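N-terminal acetyltransferase B complex subunit MDM20 (Candida albicans, PDB 5K04) is probably the non-catalytic, auxiliary subunit of the NatB complex, an enzyme that acetylates the N termini of selected proteins. Local coordinates at residues H44-E49 with E79-F84; E93-Y98 with L114-N119; K127-I132 with F153-Q158; R131-L136 with T146-F151. One frame throughout, in Å; residues are numbered along the deposited sequence.

Contact 1 of 4, residues H44-E49 with E79-F84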
# COMPACT_ATOMS: atom_id res chain seq x y z
N HIS A 44 30.86 20.53 -18.77
CA HIS A 44 31.80 20.78 -17.69
C HIS A 44 31.52 22.11 -17.00
O HIS A 44 31.67 22.22 -15.78
CB HIS A 44 33.23 20.76 -18.24
CG HIS A 44 33.54 19.56 -19.08
ND1 HIS A 44 33.66 18.29 -18.56
CD2 HIS A 44 33.75 19.43 -20.42
CE1 HIS A 44 33.93 17.43 -19.53
NE2 HIS A 44 33.99 18.10 -20.66
N VAL A 45 31.10 23.12 -17.77
CA VAL A 45 30.72 24.40 -17.17
C VAL A 45 29.49 24.23 -16.28
O VAL A 45 29.39 24.85 -15.21
CB VAL A 45 30.45 25.43 -18.26
N LEU A 46 28.55 23.39 -16.70
CA LEU A 46 27.42 23.07 -15.84
C LEU A 46 27.88 22.37 -14.57
O LEU A 46 27.35 22.62 -13.48
CB LEU A 46 26.43 22.20 -16.61
CG LEU A 46 25.20 21.82 -15.81
CD1 LEU A 46 24.67 23.05 -15.09
CD2 LEU A 46 24.16 21.28 -16.75
N GLN A 47 28.88 21.50 -14.70
CA GLN A 47 29.48 20.87 -13.53
C GLN A 47 30.11 21.91 -12.62
O GLN A 47 29.79 21.99 -11.42
CB GLN A 47 30.52 19.85 -13.98
CG GLN A 47 29.93 18.69 -14.75
CD GLN A 47 28.87 17.98 -13.96
OE1 GLN A 47 27.85 17.55 -14.51
NE2 GLN A 47 29.10 17.83 -12.65
N ASN A 48 31.03 22.71 -13.17
CA ASN A 48 31.70 23.74 -12.39
C ASN A 48 30.73 24.55 -11.55
O ASN A 48 30.96 24.79 -10.36
CB ASN A 48 32.49 24.66 -13.32
N GLU A 49 29.60 24.93 -12.14
CA GLU A 49 28.64 25.78 -11.47
C GLU A 49 27.76 25.01 -10.50
O GLU A 49 27.18 25.61 -9.58
CB GLU A 49 27.82 26.52 -12.51
CG GLU A 49 28.75 27.26 -13.47
CD GLU A 49 28.05 27.74 -14.72
OE1 GLU A 49 26.85 27.42 -14.86
OE2 GLU A 49 28.68 28.46 -15.54
N GLU A 79 19.43 17.84 -19.30
CA GLU A 79 18.83 17.16 -18.16
C GLU A 79 19.32 17.76 -16.85
O GLU A 79 18.52 18.01 -15.94
CB GLU A 79 19.15 15.66 -18.20
CG GLU A 79 18.45 14.87 -19.31
CD GLU A 79 18.88 13.40 -19.39
OE1 GLU A 79 19.82 13.00 -18.67
OE2 GLU A 79 18.28 12.65 -20.19
N LYS A 80 20.62 18.03 -16.75
CA LYS A 80 21.16 18.54 -15.49
C LYS A 80 20.69 19.96 -15.23
O LYS A 80 20.20 20.27 -14.14
CB LYS A 80 22.68 18.44 -15.49
CG LYS A 80 23.15 17.01 -15.61
CD LYS A 80 24.63 16.87 -15.35
CE LYS A 80 25.00 15.39 -15.29
NZ LYS A 80 26.29 15.20 -14.56
N LEU A 81 20.78 20.83 -16.24
CA LEU A 81 20.22 22.17 -16.12
C LEU A 81 18.77 22.13 -15.62
O LEU A 81 18.45 22.70 -14.57
CB LEU A 81 20.28 22.91 -17.46
CG LEU A 81 21.60 23.54 -17.88
CD1 LEU A 81 21.40 24.21 -19.22
CD2 LEU A 81 22.07 24.55 -16.86
N SER A 82 17.89 21.44 -16.36
CA SER A 82 16.49 21.36 -15.96
C SER A 82 16.36 20.78 -14.56
O SER A 82 15.46 21.17 -13.80
CB SER A 82 15.69 20.52 -16.95
OG SER A 82 16.11 19.17 -16.92
N ASP A 83 17.24 19.85 -14.20
CA ASP A 83 17.29 19.37 -12.83
C ASP A 83 17.68 20.49 -11.87
O ASP A 83 17.02 20.70 -10.85
CB ASP A 83 18.26 18.20 -12.73
CG ASP A 83 18.22 17.53 -11.38
OD1 ASP A 83 17.24 17.75 -10.64
OD2 ASP A 83 19.17 16.79 -11.05
N PHE A 84 18.72 21.26 -12.21
CA PHE A 84 19.20 22.31 -11.32
C PHE A 84 18.13 23.37 -11.08
O PHE A 84 17.89 23.78 -9.94
CB PHE A 84 20.47 22.96 -11.89
CG PHE A 84 21.70 22.10 -11.77
CD1 PHE A 84 22.27 21.84 -10.54
CD2 PHE A 84 22.30 21.57 -12.90
CE1 PHE A 84 23.41 21.04 -10.44
CE2 PHE A 84 23.42 20.77 -12.82
CZ PHE A 84 23.98 20.51 -11.59
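Chi1 (-179°) puts Leu-46 CG anti to the backbone N, toward the helix carrying Lys-80, Leu-81 and Phe-84, and chi2 then sets the two methyls, while the bend of Gln-47 at chi2 swings its CD round so that the amide can meet the tip of Lys-80. The leucine does most of the apolar work, and its two methyls part company. CD2 presses on the start of the lysine side chain, 3.4 Å from Lys-80 CB, and also rests close to the backbone at Leu-81. CD1 meets both neighbours, 3.5 Å from Leu-81 CD2 and 3.5 Å from Phe-84 CE2, and approaches that ring obliquely.

Beside this apolar patch runs a polar bridge. Lys-80 is extended beyond CG and reaches over to donate a hydrogen bond from NZ to Gln-47 OE1 at 2.8 Å. The C=O...N angle is 139°, with the ammonium nitrogen lifted somewhat from the carbonyl plane. Lys-80 CD lies against the same oxygen, and NZ has a second partner in the hydroxyl of Tyr-43, one turn back from Gln-47, so the lysine is gripped by two residues of one helix.

The axes run nearly the same way, 27° apart and 10.7 Å at closest approach, with helix 58-69 between them in the chain and also touching Leu-46. Such parallel packing of a helix with the next but one is characteristic of TPR-like alpha solenoids, consistent with the family's kinship to that clan.

Contact 2 of 4, residues E93-Y98 with L114-N119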
# COMPACT_ATOMS: atom_id res chain seq x y z
N GLU A 93 12.43 27.88 -15.88
CA GLU A 93 13.70 27.63 -16.54
C GLU A 93 13.94 26.14 -16.76
O GLU A 93 14.49 25.75 -17.79
CB GLU A 93 14.83 28.26 -15.72
CG GLU A 93 14.83 29.80 -15.71
CD GLU A 93 13.79 30.42 -14.78
OE1 GLU A 93 13.19 29.68 -13.97
OE2 GLU A 93 13.58 31.64 -14.86
N SER A 94 13.53 25.28 -15.82
CA SER A 94 13.73 23.84 -15.99
C SER A 94 13.00 23.31 -17.23
O SER A 94 13.44 22.33 -17.84
CB SER A 94 13.27 23.07 -14.75
OG SER A 94 11.87 23.17 -14.57
N SER A 95 11.89 23.95 -17.61
CA SER A 95 11.19 23.58 -18.83
C SER A 95 11.82 24.24 -20.06
O SER A 95 11.89 23.62 -21.13
CB SER A 95 9.71 23.96 -18.70
OG SER A 95 9.03 23.91 -19.94
N LEU A 96 12.29 25.48 -19.91
CA LEU A 96 12.80 26.22 -21.05
C LEU A 96 14.06 25.59 -21.67
O LEU A 96 14.32 25.80 -22.86
CB LEU A 96 13.08 27.67 -20.63
CG LEU A 96 12.72 28.75 -21.66
CD1 LEU A 96 11.30 28.53 -22.20
CD2 LEU A 96 12.87 30.13 -21.04
N VAL A 97 14.84 24.85 -20.89
CA VAL A 97 16.03 24.21 -21.45
C VAL A 97 15.64 23.23 -22.55
O VAL A 97 16.22 23.22 -23.63
CB VAL A 97 16.85 23.50 -20.35
CG1 VAL A 97 18.25 23.21 -20.86
CG2 VAL A 97 16.91 24.35 -19.11
N TYR A 98 14.64 22.39 -22.27
CA TYR A 98 14.18 21.42 -23.26
C TYR A 98 13.47 22.11 -24.42
O TYR A 98 13.72 21.78 -25.58
CB TYR A 98 13.27 20.40 -22.59
CG TYR A 98 13.97 19.29 -21.81
CD1 TYR A 98 14.47 18.17 -22.46
CD2 TYR A 98 14.06 19.34 -20.43
CE1 TYR A 98 15.08 17.14 -21.75
CE2 TYR A 98 14.66 18.31 -19.71
CZ TYR A 98 15.17 17.21 -20.39
OH TYR A 98 15.77 16.19 -19.69
N LEU A 114 11.35 12.40 -24.97
CA LEU A 114 11.31 11.15 -24.20
C LEU A 114 12.24 11.20 -23.00
O LEU A 114 11.90 10.66 -21.94
CB LEU A 114 11.65 9.95 -25.09
CG LEU A 114 10.61 9.66 -26.19
CD1 LEU A 114 10.97 8.44 -27.03
CD2 LEU A 114 9.19 9.53 -25.64
N SER A 115 13.42 11.82 -23.14
CA SER A 115 14.30 12.06 -21.99
C SER A 115 13.62 12.98 -20.98
O SER A 115 13.58 12.68 -19.78
CB SER A 115 15.63 12.65 -22.49
OG SER A 115 16.39 13.22 -21.44
N TRP A 116 13.09 14.11 -21.46
CA TRP A 116 12.28 15.02 -20.66
C TRP A 116 11.20 14.28 -19.89
O TRP A 116 11.00 14.51 -18.69
CB TRP A 116 11.65 16.06 -21.59
CG TRP A 116 11.12 17.27 -20.93
CD1 TRP A 116 11.15 17.56 -19.60
CD2 TRP A 116 10.49 18.38 -21.58
NE1 TRP A 116 10.57 18.78 -19.37
CE2 TRP A 116 10.15 19.30 -20.57
CE3 TRP A 116 10.15 18.67 -22.90
CZ2 TRP A 116 9.50 20.50 -20.85
CZ3 TRP A 116 9.51 19.86 -23.18
CH2 TRP A 116 9.19 20.77 -22.16
N PHE A 117 10.48 13.40 -20.57
CA PHE A 117 9.35 12.71 -19.97
C PHE A 117 9.82 11.67 -18.96
O PHE A 117 9.32 11.61 -17.84
CB PHE A 117 8.51 12.07 -21.08
CG PHE A 117 7.42 11.16 -20.59
CD1 PHE A 117 6.39 11.65 -19.78
CD2 PHE A 117 7.41 9.82 -20.94
CE1 PHE A 117 5.39 10.80 -19.33
CE2 PHE A 117 6.41 8.98 -20.50
CZ PHE A 117 5.39 9.47 -19.69
N ASP A 118 10.80 10.84 -19.35
CA ASP A 118 11.33 9.81 -18.46
C ASP A 118 11.90 10.41 -17.19
O ASP A 118 11.74 9.84 -16.11
CB ASP A 118 12.39 8.98 -19.18
CG ASP A 118 11.79 8.11 -20.27
OD1 ASP A 118 10.55 8.11 -20.41
OD2 ASP A 118 12.56 7.42 -20.96
N ASN A 119 12.55 11.56 -17.30
CA ASN A 119 13.09 12.23 -16.13
C ASN A 119 12.01 12.95 -15.34
O ASN A 119 12.19 13.17 -14.14
CB ASN A 119 14.20 13.21 -16.55
CG ASN A 119 15.45 12.49 -17.07
OD1 ASN A 119 15.96 12.79 -18.15
ND2 ASN A 119 15.96 11.54 -16.29
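An offset aromatic stack of Tyr-98 on Trp-116 forms the buried core between two consecutive antiparallel helices, 91-104 and 109-120. The phenol and the five-membered ring of the indole are almost perfectly parallel, with planes 2° apart and centroids separated by 3.9 Å. The two side chains come from facing helices and slide past each other in opposite directions, so each lays its own CB on the other's ring. Tyr-98 CB sits 3.6 Å from the centroid of the six-membered ring of Trp-116, and Trp-116 CB lies 3.7 Å from the centroid of the Tyr-98 ring, both as CH-pi contacts over a face. Trp-116 CG, held anti to its backbone N (chi1 -163°), comes over the centre of the phenol.

The helices meet at 151° as the arms of an alpha-alpha hairpin, as in the repeats of TPR-like solenoids, consistent with the family's place in the TPR clan. Their axes stay 11.3 Å apart, a spacing that leaves room for two flat rings in the interface. The next helix closes the indole from behind: Ile-132 packs on the face opposite Tyr-98, making the tryptophan the middle layer of a sandwich.

Polar atoms line the rims. Tyr-98 OH gives a weak hydrogen bond to Ser-115 OG, 3.5 Å away near the plane of the phenol, but the stronger partner of that serine is Glu-79 on helix 75-87. At the far edge of the indole, Ser-95 OG lies 3.6 Å from Trp-116 CZ2, near the ring plane, a plain van der Waals contact; the hydroxyl's hydrogen bond is with Arg-131 NE from helix 126-138.

Contact 3 of 4, residues K127-I132 with F153-Q158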
# COMPACT_ATOMS: atom_id res chain seq x y z
N LYS A 127 1.02 19.27 -16.02
CA LYS A 127 1.23 20.36 -16.97
C LYS A 127 2.49 20.14 -17.78
O LYS A 127 2.56 20.54 -18.95
CB LYS A 127 1.30 21.71 -16.24
CG LYS A 127 -0.05 22.35 -16.00
CD LYS A 127 -0.00 23.44 -14.94
CE LYS A 127 -1.42 23.91 -14.57
NZ LYS A 127 -1.43 24.80 -13.38
N VAL A 128 3.50 19.50 -17.17
CA VAL A 128 4.72 19.14 -17.88
C VAL A 128 4.46 17.97 -18.82
O VAL A 128 4.84 18.02 -20.00
CB VAL A 128 5.84 18.84 -16.87
CG1 VAL A 128 6.93 18.03 -17.52
CG2 VAL A 128 6.42 20.15 -16.36
N PHE A 129 3.80 16.91 -18.33
CA PHE A 129 3.42 15.80 -19.20
C PHE A 129 2.72 16.32 -20.45
O PHE A 129 3.07 15.96 -21.58
CB PHE A 129 2.48 14.83 -18.47
CG PHE A 129 3.17 13.87 -17.54
CD1 PHE A 129 4.15 14.30 -16.66
CD2 PHE A 129 2.79 12.53 -17.51
CE1 PHE A 129 4.76 13.41 -15.78
CE2 PHE A 129 3.40 11.63 -16.64
CZ PHE A 129 4.39 12.08 -15.78
N ASN A 130 1.71 17.17 -20.24
CA ASN A 130 0.91 17.69 -21.34
C ASN A 130 1.74 18.62 -22.22
O ASN A 130 1.57 18.64 -23.45
CB ASN A 130 -0.31 18.42 -20.77
CG ASN A 130 -1.06 19.19 -21.81
OD1 ASN A 130 -0.75 20.35 -22.09
ND2 ASN A 130 -2.06 18.55 -22.40
N ARG A 131 2.65 19.39 -21.62
CA ARG A 131 3.55 20.21 -22.41
C ARG A 131 4.51 19.35 -23.23
O ARG A 131 4.76 19.63 -24.40
CB ARG A 131 4.33 21.17 -21.50
CG ARG A 131 5.21 22.13 -22.29
CD ARG A 131 5.18 23.54 -21.70
NE ARG A 131 5.81 23.62 -20.39
CZ ARG A 131 5.17 23.90 -19.26
NH1 ARG A 131 3.86 24.14 -19.27
NH2 ARG A 131 5.84 23.95 -18.11
N ILE A 132 5.06 18.29 -22.63
CA ILE A 132 5.94 17.39 -23.38
C ILE A 132 5.19 16.79 -24.55
O ILE A 132 5.67 16.79 -25.69
CB ILE A 132 6.50 16.29 -22.47
CG1 ILE A 132 7.43 16.90 -21.43
CG2 ILE A 132 7.20 15.22 -23.31
CD1 ILE A 132 7.79 15.93 -20.31
N PHE A 153 -4.64 15.44 -21.11
CA PHE A 153 -5.64 16.45 -20.77
C PHE A 153 -6.60 15.95 -19.71
O PHE A 153 -7.04 16.71 -18.85
CB PHE A 153 -6.41 16.88 -22.01
CG PHE A 153 -5.70 17.88 -22.85
CD1 PHE A 153 -5.53 19.18 -22.40
CD2 PHE A 153 -5.16 17.52 -24.07
CE1 PHE A 153 -4.83 20.12 -23.16
CE2 PHE A 153 -4.47 18.45 -24.85
CZ PHE A 153 -4.31 19.76 -24.39
N HIS A 154 -6.93 14.66 -19.77
CA HIS A 154 -7.66 14.02 -18.69
C HIS A 154 -6.88 14.06 -17.38
O HIS A 154 -7.44 14.35 -16.32
CB HIS A 154 -7.97 12.57 -19.05
CG HIS A 154 -8.36 11.75 -17.86
ND1 HIS A 154 -9.51 11.98 -17.15
CD2 HIS A 154 -7.73 10.73 -17.25
CE1 HIS A 154 -9.60 11.12 -16.16
NE2 HIS A 154 -8.53 10.34 -16.19
N LEU A 155 -5.58 13.73 -17.43
CA LEU A 155 -4.73 13.80 -16.24
C LEU A 155 -4.79 15.18 -15.60
O LEU A 155 -4.92 15.30 -14.38
CB LEU A 155 -3.30 13.45 -16.60
CG LEU A 155 -3.02 12.00 -17.02
CD1 LEU A 155 -1.51 11.83 -17.18
CD2 LEU A 155 -3.59 10.99 -15.99
N LEU A 156 -4.69 16.23 -16.43
CA LEU A 156 -4.76 17.60 -15.95
C LEU A 156 -6.11 17.90 -15.32
O LEU A 156 -6.19 18.51 -14.25
CB LEU A 156 -4.52 18.58 -17.10
CG LEU A 156 -3.11 18.91 -17.53
CD1 LEU A 156 -3.17 19.78 -18.79
CD2 LEU A 156 -2.37 19.61 -16.40
N LEU A 157 -7.18 17.47 -15.99
CA LEU A 157 -8.54 17.67 -15.49
C LEU A 157 -8.73 17.07 -14.10
O LEU A 157 -9.66 17.47 -13.39
CB LEU A 157 -9.55 17.04 -16.45
CG LEU A 157 -9.85 17.87 -17.69
CD1 LEU A 157 -10.63 17.06 -18.70
CD2 LEU A 157 -10.61 19.11 -17.26
N GLN A 158 -7.87 16.13 -13.71
CA GLN A 158 -7.95 15.48 -12.42
C GLN A 158 -7.25 16.29 -11.34
O GLN A 158 -6.93 15.75 -10.28
CB GLN A 158 -7.36 14.06 -12.49
CG GLN A 158 -8.01 13.13 -13.49
CD GLN A 158 -9.50 13.17 -13.38
OE1 GLN A 158 -10.20 13.60 -14.30
NE2 GLN A 158 -10.00 12.79 -12.22
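Asn-130 and Leu-156 carry most of this interface, with Lys-127 one turn before the asparagine at its border. Asn-130 CG is anti to the backbone N (chi1 170°), which directs the amide group at helix 143-157. There its nitrogen settles on an aromatic face: ND2 lies 3.1 Å above the plane of the Phe-153 ring, over its centre, with the amide plane steeply inclined at 72° to the ring. The same nitrogen is hydrogen-bonded to Ser-152 OG, so it has a conventional partner as well as the pi face beneath it.

Leu-156, a turn further along, fills the space between the two residues of the facing helix. Its CD1 touches the root of the asparagine, 3.7 Å from both Asn-130 CB and Asn-130 CG, and the two side chains cross at about a right angle. The other methyl, CD2, rests on Lys-127, 3.4 Å from its backbone N and 3.6 Å from its CG.

Helices 126-138 and 143-157 run antiparallel here, with axes 162° apart and 9.1 Å at closest approach, forming the helical hairpin that recurs in TPR-like solenoids. Of the Lys-127 side chain it is CG that packs here; the extended remainder leads off to a salt bridge between NZ and Glu-161. Elsewhere in the interface, buried Phe-129 CD2 meets Leu-155 CD1 more loosely, at 4.4 Å; Leu-155 also touches helix 489-503.

Contact 4 of 4, residues R131-L136 with T146-F151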
# COMPACT_ATOMS: atom_id res chain seq x y z
N ARG A 131 2.65 19.39 -21.62
CA ARG A 131 3.55 20.21 -22.41
C ARG A 131 4.51 19.35 -23.23
O ARG A 131 4.76 19.63 -24.40
CB ARG A 131 4.33 21.17 -21.50
CG ARG A 131 5.21 22.13 -22.29
CD ARG A 131 5.18 23.54 -21.70
NE ARG A 131 5.81 23.62 -20.39
CZ ARG A 131 5.17 23.90 -19.26
NH1 ARG A 131 3.86 24.14 -19.27
NH2 ARG A 131 5.84 23.95 -18.11
N ILE A 132 5.06 18.29 -22.63
CA ILE A 132 5.94 17.39 -23.38
C ILE A 132 5.19 16.79 -24.55
O ILE A 132 5.67 16.79 -25.69
CB ILE A 132 6.50 16.29 -22.47
CG1 ILE A 132 7.43 16.90 -21.43
CG2 ILE A 132 7.20 15.22 -23.31
CD1 ILE A 132 7.79 15.93 -20.31
N PHE A 133 4.00 16.27 -24.27
CA PHE A 133 3.20 15.63 -25.29
C PHE A 133 2.77 16.61 -26.38
O PHE A 133 2.62 16.23 -27.54
CB PHE A 133 2.01 14.95 -24.62
CG PHE A 133 2.40 13.84 -23.69
CD1 PHE A 133 3.64 13.23 -23.79
CD2 PHE A 133 1.54 13.39 -22.71
CE1 PHE A 133 4.01 12.19 -22.93
CE2 PHE A 133 1.90 12.36 -21.85
CZ PHE A 133 3.14 11.77 -21.96
N MET A 134 2.60 17.89 -26.02
CA MET A 134 2.27 18.89 -27.03
C MET A 134 3.39 19.03 -28.06
O MET A 134 3.15 18.98 -29.27
CB MET A 134 1.97 20.23 -26.35
CG MET A 134 1.49 21.36 -27.31
SD MET A 134 2.80 22.22 -28.14
CE MET A 134 3.46 23.03 -26.71
N TYR A 135 4.63 19.22 -27.59
CA TYR A 135 5.77 19.28 -28.50
C TYR A 135 5.92 17.99 -29.29
O TYR A 135 6.17 18.00 -30.50
CB TYR A 135 7.06 19.57 -27.73
CG TYR A 135 7.23 21.01 -27.31
CD1 TYR A 135 7.57 21.98 -28.23
CD2 TYR A 135 7.08 21.39 -25.97
CE1 TYR A 135 7.74 23.31 -27.85
CE2 TYR A 135 7.26 22.72 -25.58
CZ TYR A 135 7.59 23.67 -26.53
OH TYR A 135 7.76 24.99 -26.19
N LEU A 136 5.74 16.86 -28.62
CA LEU A 136 5.96 15.56 -29.24
C LEU A 136 4.91 15.27 -30.30
O LEU A 136 5.17 14.53 -31.26
CB LEU A 136 5.98 14.49 -28.16
CG LEU A 136 6.39 13.09 -28.59
CD1 LEU A 136 7.80 13.11 -29.17
CD2 LEU A 136 6.29 12.14 -27.42
N THR A 146 -0.53 11.28 -30.30
CA THR A 146 -1.78 12.03 -30.19
C THR A 146 -2.60 11.53 -29.01
O THR A 146 -3.20 12.31 -28.26
CB THR A 146 -2.55 11.94 -31.50
OG1 THR A 146 -1.72 12.42 -32.56
CG2 THR A 146 -3.81 12.79 -31.43
N LEU A 147 -2.61 10.21 -28.81
CA LEU A 147 -3.32 9.62 -27.68
C LEU A 147 -2.72 10.07 -26.36
O LEU A 147 -3.44 10.41 -25.42
CB LEU A 147 -3.30 8.09 -27.81
CG LEU A 147 -4.15 7.54 -28.95
CD1 LEU A 147 -3.70 6.16 -29.41
CD2 LEU A 147 -5.60 7.47 -28.46
N TRP A 148 -1.38 10.03 -26.27
CA TRP A 148 -0.66 10.54 -25.10
C TRP A 148 -1.14 11.95 -24.74
O TRP A 148 -1.57 12.22 -23.62
CB TRP A 148 0.84 10.57 -25.39
CG TRP A 148 1.50 9.22 -25.42
CD1 TRP A 148 0.88 8.00 -25.35
CD2 TRP A 148 2.91 8.94 -25.50
NE1 TRP A 148 1.82 6.99 -25.38
CE2 TRP A 148 3.07 7.54 -25.47
CE3 TRP A 148 4.05 9.75 -25.59
CZ2 TRP A 148 4.32 6.92 -25.54
CZ3 TRP A 148 5.30 9.14 -25.66
CH2 TRP A 148 5.42 7.73 -25.64
N TYR A 149 -1.06 12.84 -25.73
CA TYR A 149 -1.42 14.24 -25.54
C TYR A 149 -2.86 14.36 -25.05
O TYR A 149 -3.13 15.07 -24.08
CB TYR A 149 -1.19 14.96 -26.87
CG TYR A 149 -1.27 16.45 -26.83
CD1 TYR A 149 -0.95 17.15 -25.67
CD2 TYR A 149 -1.67 17.17 -27.96
CE1 TYR A 149 -1.02 18.54 -25.63
CE2 TYR A 149 -1.74 18.57 -27.93
CZ TYR A 149 -1.41 19.25 -26.76
OH TYR A 149 -1.47 20.62 -26.71
N ALA A 150 -3.78 13.63 -25.69
CA ALA A 150 -5.19 13.63 -25.32
C ALA A 150 -5.39 13.09 -23.91
O ALA A 150 -6.12 13.68 -23.10
CB ALA A 150 -5.99 12.79 -26.32
N PHE A 151 -4.77 11.96 -23.62
CA PHE A 151 -4.88 11.38 -22.29
C PHE A 151 -4.33 12.33 -21.23
O PHE A 151 -4.87 12.41 -20.12
CB PHE A 151 -4.15 10.03 -22.25
CG PHE A 151 -4.30 9.30 -20.95
CD1 PHE A 151 -5.53 8.78 -20.57
CD2 PHE A 151 -3.21 9.12 -20.12
CE1 PHE A 151 -5.66 8.10 -19.36
CE2 PHE A 151 -3.33 8.44 -18.93
CZ PHE A 151 -4.56 7.93 -18.54
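Phe-133 is the main bump here, and the hollow that takes it is made by Trp-148 and the backbone leading into Tyr-149. Its CB pushes up to the facing main chain, 3.6 Å from Tyr-149 CA, and the ring beyond it slips under the root of the tryptophan: Trp-148 CB stands over the centre of the phenylalanine face, 3.9 Å from its centroid in a CH-pi contact. The indole then falls away in an oblique pairing, the plane of its five-membered ring 47° from that of Phe-133, and the two side chains' rings come closest at Phe-133 CE1 and Trp-148 CE3, 3.6 Å apart. Leu-136, one turn on, fills the next dip by setting CD2 3.6 Å from Trp-148 CZ3.

On the other flank the roles reverse, and Tyr-149 is the protrusion. With CG anti to its backbone N (chi1 -170°), it lies against helix 126-138, presenting one face to the main chain around Phe-133 O and Met-134 CA. Met-134 CA is 3.8 Å from the ring centroid, toward the rim. Met-134 and Tyr-149 run side by side in the same direction, and the fit is tight where Met-134 CG meets Tyr-149 OH at 3.1 Å.

Backbones approach closely, Phe-133 CA and Tyr-149 CA being 4.8 Å apart. Beyond the pair, Trp-148 NE1 is hydrogen-bonded to Phe-484 O, tying the hairpin to a much later helix. Two antiparallel helices joined by a short turn form an alpha-alpha hairpin, here packed through large aromatics, consistent with the TPR-like superhelix expected of this family.

Overall arrangement
From the N terminus, contact 1 comes first, joining helices 42-55 and 75-87 across the intervening helix 58-69. Contact 2 follows in series, closing the short loop between helices 91-104 and 109-120, and it touches contact 1 through helix 75-87. Contacts 3 and 4 both pair helix 126-138 with helix 143-157: contact 4 binds the ends near the turn, contact 3 the ends further from it, so 4 lies within the span of 3, sharing Arg-131 and Ile-132. No loops cross. Contact 2 touches this pair through Phe-117, which packs on Phe-129 and Phe-133. Together they make a continuous run of packed helices.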